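Local coordinates for universal stress protein MT1672 (Mycobacterium tuberculosis, PDB 1TQ8) that is of unknown function but, as a member of the universal stress protein A family, probably takes part in stress responses and may bind nucleotides, at residues A[18-23]-A[120-125]; A[29-34]-A[84-89]; A[47-52]-A[96-101]; A[78-83]-A[100-105]. All coordinates share one frame; numbering follows the deposited sequence.

Contact 1: residues A[18-23]-A[120-125]; sequences KTVVVG and ADLLVV
Strands 19-23 and 122-126, parallel neighbours in the central sheet, meet here, with Asp121, just ahead of the second, reaching to the backbone of Lys18 and Thr19. Its CG sits between the backbone N and the carbonyl carbon (chi1 52°), which turns the carboxylate to the backbone N-H groups at the start of the first strand. OD1 accepts Lys18 N at 2.7 Å with its syn lone pair, while Thr19 N makes weak, long bonds to both oxygens. In return, Asp121 N donates to Thr19 O at 3.0 Å, in the plane of that carbonyl. From there the usual parallel pattern takes over: Val21 N bonds to Leu122 O, Val124 N to Val21 O at 2.8 Å, and Gly23 N to Val124 O. The sheet has the 3-2-1-4 strand order of the Rossmann-like universal stress protein fold, and this pair is its 1-4 step, with a crossing angle of -22° between the short segments. Val20 CG1 lies 3.9 Å from Val124 CG2 on the face covered by helix 28-41, where Val22 CG2 also touches Val124 CB. On the other face, under helix 107-117, Val21 CG2 meets Ala120 CB at 3.7 Å, and Val21 and Leu123 run side by side, CB to CD2 3.7 Å. Beyond Leu122-Val125 a parallel strand of a second subunit continues the sheet, packing its Leu154 on Leu122.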
loop_
_atom_site.group_PDB
_atom_site.type_symbol
_atom_site.label_atom_id
_atom_site.label_comp_id
_atom_site.label_asym_id
_atom_site.label_seq_id
_atom_site.Cartn_x
_atom_site.Cartn_y
_atom_site.Cartn_z
ATOM N N LYS A 18 15.769 -3.050 -21.228
ATOM C CA LYS A 18 16.888 -3.932 -21.500
ATOM C C LYS A 18 17.090 -5.030 -20.459
ATOM O O LYS A 18 17.439 -6.153 -20.814
ATOM C CB LYS A 18 18.179 -3.129 -21.617
ATOM C CG LYS A 18 18.113 -1.929 -22.530
ATOM C CD LYS A 18 19.485 -1.272 -22.594
ATOM C CE LYS A 18 19.442 0.066 -23.328
ATOM N NZ LYS A 18 18.771 1.121 -22.507
ATOM N N THR A 19 16.879 -4.713 -19.183
ATOM C CA THR A 19 17.071 -5.695 -18.109
ATOM C C THR A 19 15.835 -5.874 -17.241
ATOM O O THR A 19 15.549 -5.054 -16.377
ATOM C CB THR A 19 18.252 -5.294 -17.205
ATOM O OG1 THR A 19 19.428 -5.108 -18.005
ATOM C CG2 THR A 19 18.523 -6.375 -16.166
ATOM N N VAL A 20 15.123 -6.973 -17.473
ATOM C CA VAL A 20 13.895 -7.292 -16.762
ATOM C C VAL A 20 14.072 -8.331 -15.659
ATOM O O VAL A 20 14.674 -9.388 -15.877
ATOM C CB VAL A 20 12.842 -7.850 -17.737
ATOM C CG1 VAL A 20 11.483 -7.953 -17.056
ATOM C CG2 VAL A 20 12.766 -6.967 -18.968
ATOM N N VAL A 21 13.543 -8.034 -14.473
ATOM C CA VAL A 21 13.605 -8.975 -13.364
ATOM C C VAL A 21 12.167 -9.323 -13.001
ATOM O O VAL A 21 11.342 -8.433 -12.821
ATOM C CB VAL A 21 14.306 -8.370 -12.120
ATOM C CG1 VAL A 21 14.391 -9.417 -11.014
ATOM C CG2 VAL A 21 15.699 -7.896 -12.486
ATOM N N VAL A 22 11.860 -10.614 -12.930
ATOM C CA VAL A 22 10.518 -11.058 -12.577
ATOM C C VAL A 22 10.635 -12.036 -11.433
ATOM O O VAL A 22 11.565 -12.832 -11.395
ATOM C CB VAL A 22 9.789 -11.768 -13.760
ATOM C CG1 VAL A 22 10.584 -12.971 -14.245
ATOM C CG2 VAL A 22 8.397 -12.205 -13.329
ATOM N N GLY A 23 9.687 -11.976 -10.502
ATOM C CA GLY A 23 9.717 -12.873 -9.359
ATOM C C GLY A 23 8.679 -13.964 -9.491
ATOM O O GLY A 23 7.601 -13.735 -10.035
ATOM N N ALA A 120 18.715 -3.181 -13.355
ATOM C CA ALA A 120 17.395 -3.473 -13.921
ATOM C C ALA A 120 16.641 -2.189 -14.276
ATOM O O ALA A 120 16.944 -1.118 -13.746
ATOM C CB ALA A 120 16.565 -4.291 -12.915
ATOM N N ASP A 121 15.670 -2.297 -15.179
ATOM C CA ASP A 121 14.861 -1.142 -15.545
ATOM C C ASP A 121 13.372 -1.470 -15.431
ATOM O O ASP A 121 12.516 -0.599 -15.561
ATOM C CB ASP A 121 15.221 -0.618 -16.949
ATOM C CG ASP A 121 15.192 -1.693 -18.017
ATOM O OD1 ASP A 121 15.855 -1.497 -19.057
ATOM O OD2 ASP A 121 14.508 -2.723 -17.838
ATOM N N LEU A 122 13.072 -2.726 -15.133
ATOM C CA LEU A 122 11.694 -3.157 -14.975
ATOM C C LEU A 122 11.565 -4.366 -14.047
ATOM O O LEU A 122 12.206 -5.395 -14.272
ATOM C CB LEU A 122 11.098 -3.509 -16.342
ATOM C CG LEU A 122 9.736 -4.211 -16.298
ATOM C CD1 LEU A 122 8.731 -3.240 -15.692
ATOM C CD2 LEU A 122 9.285 -4.643 -17.698
ATOM N N LEU A 123 10.744 -4.244 -13.006
ATOM C CA LEU A 123 10.515 -5.362 -12.097
ATOM C C LEU A 123 9.096 -5.846 -12.355
ATOM O O LEU A 123 8.175 -5.046 -12.509
ATOM C CB LEU A 123 10.651 -4.937 -10.638
ATOM C CG LEU A 123 11.970 -4.280 -10.256
ATOM C CD1 LEU A 123 11.925 -3.984 -8.776
ATOM C CD2 LEU A 123 13.158 -5.180 -10.598
ATOM N N VAL A 124 8.924 -7.160 -12.391
ATOM C CA VAL A 124 7.635 -7.754 -12.671
ATOM C C VAL A 124 7.233 -8.805 -11.644
ATOM O O VAL A 124 8.045 -9.659 -11.282
ATOM C CB VAL A 124 7.668 -8.477 -14.033
ATOM C CG1 VAL A 124 6.302 -9.036 -14.356
ATOM C CG2 VAL A 124 8.167 -7.543 -15.118
ATOM N N VAL A 125 5.983 -8.758 -11.191
ATOM C CA VAL A 125 5.480 -9.771 -10.271
ATOM C C VAL A 125 4.035 -10.084 -10.594
ATOM O O VAL A 125 3.327 -9.272 -11.179
ATOM C CB VAL A 125 5.557 -9.334 -8.785
ATOM C CG1 VAL A 125 7.015 -9.102 -8.385
ATOM C CG2 VAL A 125 4.727 -8.069 -8.550
#

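Contact 2: residues A[29-34]-A[84-89]; sequences SSMRAV and HDAKER
Met31, present as selenomethionine, lays its terminal methyl against Arg89 and Ala86 of the facing helix. Its chain turns sharply at chi2 (-48°) and again at chi3, which carries CE into the angle between the helix 84-89 backbone and the root of the Arg89 side chain. There CE is 3.6 Å from Arg89 CD and 3.8 Å from Ala86 CA, and SE lies 4.4 Å from Ala86 CB. One turn on, Val34 CG1 rests on Ala86 O at 3.8 Å; Thr24, in the loop before helix 28-41, touches all three of Met31, Val34 and Ala86. This inner side is tight and apolar, with no hydrogen bond between the segments. The outer side is looser. Arg89 runs extended across the gap, so that Met31 CB lies over one face of its guanidinium, 3.7 Å from NH1. The charged end pairs with Asp35 through NH2, which should offset the like charge of Arg32, whose NH1 is 5.2 Å from Arg89 NH2 near solvent. The axes of the short segments 29-34 and 84-89 are 10.0 Å apart and cross at -43°; the helices they belong to, 28-41 and 79-91, pack side by side on one face of a parallel sheet, as in three-layer alpha/beta/alpha sandwiches.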
loop_
_atom_site.group_PDB
_atom_site.type_symbol
_atom_site.label_atom_id
_atom_site.label_comp_id
_atom_site.label_asym_id
_atom_site.label_seq_id
_atom_site.Cartn_x
_atom_site.Cartn_y
_atom_site.Cartn_z
ATOM N N SER A 29 -0.202 -17.881 -10.974
ATOM C CA SER A 29 -0.209 -16.442 -11.196
ATOM C C SER A 29 1.209 -16.036 -11.538
ATOM O O SER A 29 1.439 -15.278 -12.480
ATOM C CB SER A 29 -0.645 -15.678 -9.939
ATOM O OG SER A 29 0.408 -15.594 -8.986
ATOM N N SER A 30 2.168 -16.542 -10.768
ATOM C CA SER A 30 3.553 -16.183 -11.028
ATOM C C SER A 30 3.949 -16.563 -12.450
ATOM O O SER A 30 4.530 -15.753 -13.179
ATOM C CB SER A 30 4.502 -16.827 -9.994
ATOM O OG SER A 30 4.358 -18.236 -9.929
HETATM N N MSE A 31 3.608 -17.779 -12.864
HETATM C CA MSE A 31 3.959 -18.205 -14.209
HETATM C C MSE A 31 3.377 -17.271 -15.266
HETATM O O MSE A 31 3.984 -17.067 -16.314
HETATM C CB MSE A 31 3.539 -19.660 -14.452
HETATM C CG MSE A 31 4.332 -20.661 -13.602
HETATM SE SE MSE A 31 6.283 -20.388 -13.646
HETATM C CE MSE A 31 6.701 -21.600 -15.092
ATOM N N ARG A 32 2.215 -16.687 -14.998
ATOM C CA ARG A 32 1.649 -15.756 -15.962
ATOM C C ARG A 32 2.512 -14.503 -15.989
ATOM O O ARG A 32 2.625 -13.849 -17.019
ATOM C CB ARG A 32 0.212 -15.373 -15.604
ATOM C CG ARG A 32 -0.780 -16.499 -15.735
ATOM C CD ARG A 32 -2.194 -16.002 -15.521
ATOM N NE ARG A 32 -3.184 -17.045 -15.791
ATOM C CZ ARG A 32 -3.354 -17.635 -16.976
ATOM N NH1 ARG A 32 -2.599 -17.290 -18.014
ATOM N NH2 ARG A 32 -4.285 -18.572 -17.128
ATOM N N ALA A 33 3.127 -14.168 -14.858
ATOM C CA ALA A 33 3.974 -12.977 -14.816
ATOM C C ALA A 33 5.282 -13.280 -15.542
ATOM O O ALA A 33 5.924 -12.387 -16.095
ATOM C CB ALA A 33 4.244 -12.557 -13.370
ATOM N N VAL A 34 5.671 -14.550 -15.534
ATOM C CA VAL A 34 6.881 -14.969 -16.220
ATOM C C VAL A 34 6.638 -14.835 -17.724
ATOM O O VAL A 34 7.472 -14.291 -18.442
ATOM C CB VAL A 34 7.230 -16.427 -15.871
ATOM C CG1 VAL A 34 8.371 -16.916 -16.739
ATOM C CG2 VAL A 34 7.611 -16.524 -14.400
ATOM N N HIS A 84 14.214 -23.592 -12.631
ATOM C CA HIS A 84 14.436 -24.289 -13.899
ATOM C C HIS A 84 13.166 -24.249 -14.760
ATOM O O HIS A 84 13.210 -23.893 -15.938
ATOM C CB HIS A 84 14.843 -25.746 -13.634
ATOM C CG HIS A 84 14.908 -26.585 -14.870
ATOM N ND1 HIS A 84 15.967 -26.535 -15.751
ATOM C CD2 HIS A 84 14.023 -27.466 -15.393
ATOM C CE1 HIS A 84 15.732 -27.350 -16.763
ATOM N NE2 HIS A 84 14.559 -27.927 -16.571
ATOM N N ASP A 85 12.033 -24.606 -14.169
ATOM C CA ASP A 85 10.793 -24.592 -14.916
ATOM C C ASP A 85 10.452 -23.183 -15.387
ATOM O O ASP A 85 9.998 -22.996 -16.520
ATOM C CB ASP A 85 9.655 -25.156 -14.078
ATOM C CG ASP A 85 9.862 -26.618 -13.729
ATOM O OD1 ASP A 85 10.673 -27.293 -14.413
ATOM O OD2 ASP A 85 9.204 -27.100 -12.778
ATOM N N ALA A 86 10.672 -22.184 -14.538
ATOM C CA ALA A 86 10.371 -20.813 -14.936
ATOM C C ALA A 86 11.231 -20.447 -16.132
ATOM O O ALA A 86 10.784 -19.775 -17.049
ATOM C CB ALA A 86 10.643 -19.848 -13.779
ATOM N N LYS A 87 12.478 -20.885 -16.106
ATOM C CA LYS A 87 13.392 -20.597 -17.190
ATOM C C LYS A 87 12.882 -21.268 -18.466
ATOM O O LYS A 87 12.939 -20.679 -19.544
ATOM C CB LYS A 87 14.780 -21.103 -16.814
ATOM C CG LYS A 87 15.901 -20.695 -17.731
ATOM C CD LYS A 87 17.236 -21.032 -17.081
ATOM C CE LYS A 87 18.392 -20.934 -18.067
ATOM N NZ LYS A 87 19.673 -21.387 -17.456
ATOM N N GLU A 88 12.359 -22.486 -18.344
ATOM C CA GLU A 88 11.843 -23.195 -19.517
ATOM C C GLU A 88 10.644 -22.477 -20.103
ATOM O O GLU A 88 10.518 -22.347 -21.320
ATOM C CB GLU A 88 11.449 -24.638 -19.171
ATOM C CG GLU A 88 12.628 -25.526 -18.792
ATOM C CD GLU A 88 13.518 -25.893 -19.983
ATOM O OE1 GLU A 88 13.878 -24.991 -20.779
ATOM O OE2 GLU A 88 13.872 -27.088 -20.113
ATOM N N ARG A 89 9.760 -22.000 -19.240
ATOM C CA ARG A 89 8.588 -21.306 -19.732
ATOM C C ARG A 89 8.967 -19.964 -20.350
ATOM O O ARG A 89 8.374 -19.549 -21.341
ATOM C CB ARG A 89 7.570 -21.123 -18.609
ATOM C CG ARG A 89 6.269 -20.518 -19.081
ATOM C CD ARG A 89 5.108 -20.983 -18.239
ATOM N NE ARG A 89 3.849 -20.469 -18.765
ATOM C CZ ARG A 89 2.652 -20.832 -18.316
ATOM N NH1 ARG A 89 2.548 -21.717 -17.331
ATOM N NH2 ARG A 89 1.558 -20.306 -18.849
#

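Contact 3: residues A[47-52]-A[96-101]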
loop_
_atom_site.group_PDB
_atom_site.type_symbol
_atom_site.label_atom_id
_atom_site.label_comp_id
_atom_site.label_asym_id
_atom_site.label_seq_id
_atom_site.Cartn_x
_atom_site.Cartn_y
_atom_site.Cartn_z
ATOM N N LEU A 47 16.584 -11.261 -19.210
ATOM C CA LEU A 47 15.510 -11.618 -18.286
ATOM C C LEU A 47 16.069 -12.371 -17.085
ATOM O O LEU A 47 16.625 -13.455 -17.237
ATOM C CB LEU A 47 14.476 -12.515 -18.971
ATOM C CG LEU A 47 13.336 -12.971 -18.053
ATOM C CD1 LEU A 47 12.574 -11.752 -17.550
ATOM C CD2 LEU A 47 12.392 -13.904 -18.796
ATOM N N ILE A 48 15.924 -11.805 -15.893
ATOM C CA ILE A 48 16.407 -12.472 -14.691
ATOM C C ILE A 48 15.202 -12.969 -13.925
ATOM O O ILE A 48 14.319 -12.183 -13.586
ATOM C CB ILE A 48 17.198 -11.513 -13.797
ATOM C CG1 ILE A 48 18.400 -10.975 -14.561
ATOM C CG2 ILE A 48 17.661 -12.232 -12.546
ATOM C CD1 ILE A 48 19.197 -9.943 -13.797
ATOM N N ILE A 49 15.153 -14.272 -13.672
ATOM C CA ILE A 49 14.037 -14.857 -12.940
ATOM C C ILE A 49 14.432 -15.107 -11.502
ATOM O O ILE A 49 15.379 -15.848 -11.232
ATOM C CB ILE A 49 13.598 -16.195 -13.514
ATOM C CG1 ILE A 49 13.247 -16.047 -14.993
ATOM C CG2 ILE A 49 12.383 -16.706 -12.733
ATOM C CD1 ILE A 49 12.696 -17.332 -15.605
ATOM N N ALA A 50 13.689 -14.509 -10.578
ATOM C CA ALA A 50 13.993 -14.650 -9.159
ATOM C C ALA A 50 12.911 -15.354 -8.361
ATOM O O ALA A 50 11.728 -15.304 -8.711
ATOM C CB ALA A 50 14.257 -13.264 -8.539
ATOM N N SER A 51 13.335 -16.003 -7.282
ATOM C CA SER A 51 12.423 -16.695 -6.383
ATOM C C SER A 51 12.979 -16.623 -4.970
ATOM O O SER A 51 14.169 -16.852 -4.746
ATOM C CB SER A 51 12.255 -18.152 -6.791
ATOM O OG SER A 51 11.245 -18.770 -6.017
ATOM N N ALA A 52 12.117 -16.300 -4.018
ATOM C CA ALA A 52 12.543 -16.185 -2.633
ATOM C C ALA A 52 12.748 -17.552 -2.022
ATOM O O ALA A 52 11.923 -18.451 -2.181
ATOM C CB ALA A 52 11.509 -15.410 -1.833
ATOM N N LYS A 96 14.976 -15.052 -25.134
ATOM C CA LYS A 96 16.211 -15.740 -25.521
ATOM C C LYS A 96 17.276 -15.778 -24.429
ATOM O O LYS A 96 17.894 -16.815 -24.190
ATOM C CB LYS A 96 16.834 -15.077 -26.757
ATOM C CG LYS A 96 16.026 -15.154 -28.043
ATOM C CD LYS A 96 16.146 -16.513 -28.720
ATOM C CE LYS A 96 15.619 -16.461 -30.159
ATOM N NZ LYS A 96 16.332 -15.432 -30.997
ATOM N N ASN A 97 17.496 -14.639 -23.780
ATOM C CA ASN A 97 18.512 -14.520 -22.740
ATOM C C ASN A 97 17.898 -14.544 -21.342
ATOM O O ASN A 97 17.482 -13.511 -20.813
ATOM C CB ASN A 97 19.279 -13.220 -22.956
ATOM C CG ASN A 97 19.281 -12.797 -24.415
ATOM O OD1 ASN A 97 19.633 -13.581 -25.295
ATOM N ND2 ASN A 97 18.882 -11.557 -24.680
ATOM N N VAL A 98 17.877 -15.725 -20.736
ATOM C CA VAL A 98 17.283 -15.899 -19.425
ATOM C C VAL A 98 18.207 -16.536 -18.403
ATOM O O VAL A 98 18.913 -17.493 -18.706
ATOM C CB VAL A 98 16.017 -16.775 -19.539
ATOM C CG1 VAL A 98 15.340 -16.910 -18.186
ATOM C CG2 VAL A 98 15.059 -16.168 -20.563
ATOM N N GLU A 99 18.215 -15.993 -17.191
ATOM C CA GLU A 99 19.016 -16.565 -16.119
ATOM C C GLU A 99 18.169 -16.597 -14.853
ATOM O O GLU A 99 17.240 -15.804 -14.687
ATOM C CB GLU A 99 20.317 -15.778 -15.913
ATOM C CG GLU A 99 20.159 -14.326 -15.533
ATOM C CD GLU A 99 21.476 -13.550 -15.635
ATOM O OE1 GLU A 99 21.766 -12.992 -16.720
ATOM O OE2 GLU A 99 22.226 -13.507 -14.632
ATOM N N GLU A 100 18.476 -17.545 -13.981
ATOM C CA GLU A 100 17.739 -17.718 -12.743
ATOM C C GLU A 100 18.531 -17.141 -11.589
ATOM O O GLU A 100 19.743 -16.959 -11.689
ATOM C CB GLU A 100 17.496 -19.193 -12.490
ATOM C CG GLU A 100 18.754 -19.914 -12.094
ATOM C CD GLU A 100 18.548 -21.388 -12.009
ATOM O OE1 GLU A 100 19.316 -22.037 -11.272
ATOM O OE2 GLU A 100 17.627 -21.897 -12.687
ATOM N N ARG A 101 17.845 -16.898 -10.479
ATOM C CA ARG A 101 18.480 -16.306 -9.314
ATOM C C ARG A 101 17.650 -16.552 -8.059
ATOM O O ARG A 101 16.454 -16.269 -8.040
ATOM C CB ARG A 101 18.563 -14.802 -9.539
ATOM C CG ARG A 101 19.638 -14.068 -8.807
ATOM C CD ARG A 101 20.722 -13.733 -9.794
ATOM N NE ARG A 101 21.440 -12.527 -9.427
ATOM C CZ ARG A 101 22.303 -11.915 -10.227
ATOM N NH1 ARG A 101 22.542 -12.411 -11.436
ATOM N NH2 ARG A 101 22.927 -10.812 -9.822
#
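Glu99 O is approached twice from the strand 47-52: Ile49 N donates a nearly straight hydrogen bond of 2.8 Å, at 174°, and Ile48 CA adds a CA-H...O contact of 3.4 Å. The same double approach recurs at Arg101 O, met by Ser51 N at 3.2 Å and by Ala50 CA. Earlier in the ladder Leu47 N bonds to Asn97 O and Glu99 N to Leu47 O; between the two carbonyls the bond from Arg101 N to Ile49 O is bent and weak. The result is a parallel ladder with one weak rung. On one face Val98 wedges between two side chains: its CG1 meets Ile49 CD1 at 3.7 Å and its CG2 meets Leu47 CD2 at 3.9 Å, Leu47 and Val98 lying alongside each other. On the opposite face the aliphatic part of Glu99 runs beside Ile48, CG to CG1 3.9 Å, and the Ile48 and Arg101 side chains cross at a slant, CG2 of Ile48 nearest to Arg101 CB. Arg101, bent at chi2 (105°), forms a long, weak salt bridge from NH1 to Glu99 OE2, 3.4 Å. NH1 also pairs with Glu118, so two carboxylates share it. Strand 97-103 borders the sheet within the chain; strand 46-52 is bonded on its other side to strand 19-23, while helices 28-41 and 79-91 cover the face bearing Leu47 and Ile49, Leu47 meeting both and Ile49 packing on Ala86 of helix 79-91.

Contact 4: residues A[78-83]-A[100-105]; sequences PIYEIL and ERPIVG
Pro102 takes the apolar contacts of three helix residues, Ile79, Tyr80 and Leu83, each side chain meeting the proline at about a right angle. Ile79, extended with CG1 anti to the backbone N (chi1 -177°), sends CD1 to Pro102 CB at 4.0 Å. Leu83 CD1 touches Pro102 CG at 3.9 Å, and its other methyl, CD2, approaches Arg101 O. Tyr80 brings CE2 to 3.8 Å from the same Pro102 CG, and its hydroxyl end also skirts the proline ring. Glu100 OE2 adds a plain van der Waals contact with Leu83 CB at 3.4 Å. The helix 79-91 and strand 97-103 are consecutive in the chain and form the returning half of a beta-alpha-beta crossover from strand 46-52; the short axes of 79-83 and 100-103 run roughly opposite, at 142° and 9.0 Å apart. Polar contacts gather at Glu100, whose CG lies between the backbone N and the carbonyl carbon and whose chain then extends toward the helix. Its OE1 stands at the edge of the Tyr80 ring, near the ring plane and 3.7 Å from CD2, where the slightly positive ring hydrogens would probably favour it. A water bridges the two elements, donating to Glu100 OE2 at 2.8 Å and to Tyr80 O at 2.9 Å. Arg101 turns to the other side of the sheet, toward Leu114 of helix 107-117.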
loop_
_atom_site.group_PDB
_atom_site.type_symbol
_atom_site.label_atom_id
_atom_site.label_comp_id
_atom_site.label_asym_id
_atom_site.label_seq_id
_atom_site.Cartn_x
_atom_site.Cartn_y
_atom_site.Cartn_z
ATOM N N PRO A 78 14.433 -27.467 -3.614
ATOM C CA PRO A 78 13.245 -27.408 -4.481
ATOM C C PRO A 78 13.112 -26.089 -5.233
ATOM O O PRO A 78 12.442 -26.012 -6.268
ATOM C CB PRO A 78 12.090 -27.603 -3.504
ATOM C CG PRO A 78 12.686 -28.508 -2.474
ATOM C CD PRO A 78 14.060 -27.905 -2.257
ATOM N N ILE A 79 13.735 -25.041 -4.708
ATOM C CA ILE A 79 13.650 -23.751 -5.372
ATOM C C ILE A 79 14.306 -23.808 -6.763
ATOM O O ILE A 79 13.862 -23.131 -7.690
ATOM C CB ILE A 79 14.278 -22.630 -4.496
ATOM C CG1 ILE A 79 14.117 -21.276 -5.186
ATOM C CG2 ILE A 79 15.735 -22.937 -4.190
ATOM C CD1 ILE A 79 14.669 -20.114 -4.355
ATOM N N TYR A 80 15.330 -24.644 -6.922
ATOM C CA TYR A 80 15.992 -24.760 -8.217
ATOM C C TYR A 80 15.118 -25.391 -9.307
ATOM O O TYR A 80 15.260 -25.062 -10.491
ATOM C CB TYR A 80 17.314 -25.511 -8.070
ATOM C CG TYR A 80 18.347 -24.686 -7.340
ATOM C CD1 TYR A 80 18.702 -24.983 -6.026
ATOM C CD2 TYR A 80 18.915 -23.553 -7.937
ATOM C CE1 TYR A 80 19.581 -24.186 -5.328
ATOM C CE2 TYR A 80 19.808 -22.744 -7.232
ATOM C CZ TYR A 80 20.133 -23.069 -5.928
ATOM O OH TYR A 80 21.011 -22.273 -5.216
ATOM N N GLU A 81 14.201 -26.274 -8.919
ATOM C CA GLU A 81 13.304 -26.899 -9.888
ATOM C C GLU A 81 12.333 -25.833 -10.384
ATOM O O GLU A 81 12.047 -25.735 -11.579
ATOM C CB GLU A 81 12.537 -28.048 -9.241
ATOM C CG GLU A 81 11.511 -28.672 -10.164
ATOM C CD GLU A 81 10.900 -29.940 -9.597
ATOM O OE1 GLU A 81 10.082 -30.567 -10.305
ATOM O OE2 GLU A 81 11.232 -30.315 -8.449
ATOM N N ILE A 82 11.830 -25.036 -9.446
ATOM C CA ILE A 82 10.923 -23.946 -9.761
ATOM C C ILE A 82 11.651 -22.965 -10.678
ATOM O O ILE A 82 11.092 -22.494 -11.658
ATOM C CB ILE A 82 10.490 -23.201 -8.475
ATOM C CG1 ILE A 82 9.543 -24.086 -7.662
ATOM C CG2 ILE A 82 9.838 -21.863 -8.824
ATOM C CD1 ILE A 82 9.223 -23.535 -6.292
ATOM N N LEU A 83 12.901 -22.658 -10.368
ATOM C CA LEU A 83 13.631 -21.727 -11.209
ATOM C C LEU A 83 13.833 -22.319 -12.592
ATOM O O LEU A 83 13.629 -21.643 -13.604
ATOM C CB LEU A 83 14.975 -21.363 -10.572
ATOM C CG LEU A 83 14.847 -20.467 -9.336
ATOM C CD1 LEU A 83 16.209 -20.285 -8.704
ATOM C CD2 LEU A 83 14.249 -19.104 -9.716
ATOM N N GLU A 100 18.476 -17.545 -13.981
ATOM C CA GLU A 100 17.739 -17.718 -12.743
ATOM C C GLU A 100 18.531 -17.141 -11.589
ATOM O O GLU A 100 19.743 -16.959 -11.689
ATOM C CB GLU A 100 17.496 -19.193 -12.490
ATOM C CG GLU A 100 18.754 -19.914 -12.094
ATOM C CD GLU A 100 18.548 -21.388 -12.009
ATOM O OE1 GLU A 100 19.316 -22.037 -11.272
ATOM O OE2 GLU A 100 17.627 -21.897 -12.687
ATOM N N ARG A 101 17.845 -16.898 -10.479
ATOM C CA ARG A 101 18.480 -16.306 -9.314
ATOM C C ARG A 101 17.650 -16.552 -8.059
ATOM O O ARG A 101 16.454 -16.269 -8.040
ATOM C CB ARG A 101 18.563 -14.802 -9.539
ATOM C CG ARG A 101 19.638 -14.068 -8.807
ATOM C CD ARG A 101 20.722 -13.733 -9.794
ATOM N NE ARG A 101 21.440 -12.527 -9.427
ATOM C CZ ARG A 101 22.303 -11.915 -10.227
ATOM N NH1 ARG A 101 22.542 -12.411 -11.436
ATOM N NH2 ARG A 101 22.927 -10.812 -9.822
ATOM N N PRO A 102 18.258 -17.127 -7.011
ATOM C CA PRO A 102 17.501 -17.356 -5.779
ATOM C C PRO A 102 17.631 -16.048 -4.979
ATOM O O PRO A 102 18.675 -15.385 -5.032
ATOM C CB PRO A 102 18.262 -18.495 -5.100
ATOM C CG PRO A 102 18.981 -19.156 -6.208
ATOM C CD PRO A 102 19.442 -17.996 -7.041
ATOM N N ILE A 103 16.567 -15.672 -4.269
ATOM C CA ILE A 103 16.545 -14.462 -3.442
ATOM C C ILE A 103 16.591 -14.932 -1.996
ATOM O O ILE A 103 15.819 -15.793 -1.576
ATOM C CB ILE A 103 15.259 -13.646 -3.667
ATOM C CG1 ILE A 103 15.386 -12.805 -4.936
ATOM C CG2 ILE A 103 14.976 -12.762 -2.477
ATOM C CD1 ILE A 103 16.305 -11.640 -4.800
ATOM N N VAL A 104 17.481 -14.332 -1.230
ATOM C CA VAL A 104 17.679 -14.730 0.141
ATOM C C VAL A 104 17.433 -13.619 1.172
ATOM O O VAL A 104 17.734 -12.451 0.925
ATOM C CB VAL A 104 19.112 -15.283 0.240
ATOM C CG1 VAL A 104 19.665 -15.078 1.595
ATOM C CG2 VAL A 104 19.115 -16.747 -0.155
ATOM N N GLY A 105 16.889 -13.993 2.326
ATOM C CA GLY A 105 16.621 -13.016 3.373
ATOM C C GLY A 105 15.371 -12.196 3.106
ATOM O O GLY A 105 14.461 -12.648 2.407
HETATM O O HOH W 1 17.783 -24.583 -11.929
#

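Overall arrangement
From the N terminus, strand 19-23 enters first and is joined only much later by 120-125, so contact 1 closes the longest loop and the other three nest inside it. Helix 28-41 follows and meets helix 79-91 in contact 2. Strand 46-52 comes next and pairs with 97-103 in contact 3, whose loop crosses that of contact 2. Contact 4 closes the short return from helix 79-91 to the same strand; it crosses contact 2 and shares Glu100 and Arg101 with contact 3. Contacts 1 and 3 join through the bonded strands 19-23 and 46-52 into one sheet, and contacts 2 and 4 lay helices over one face of it.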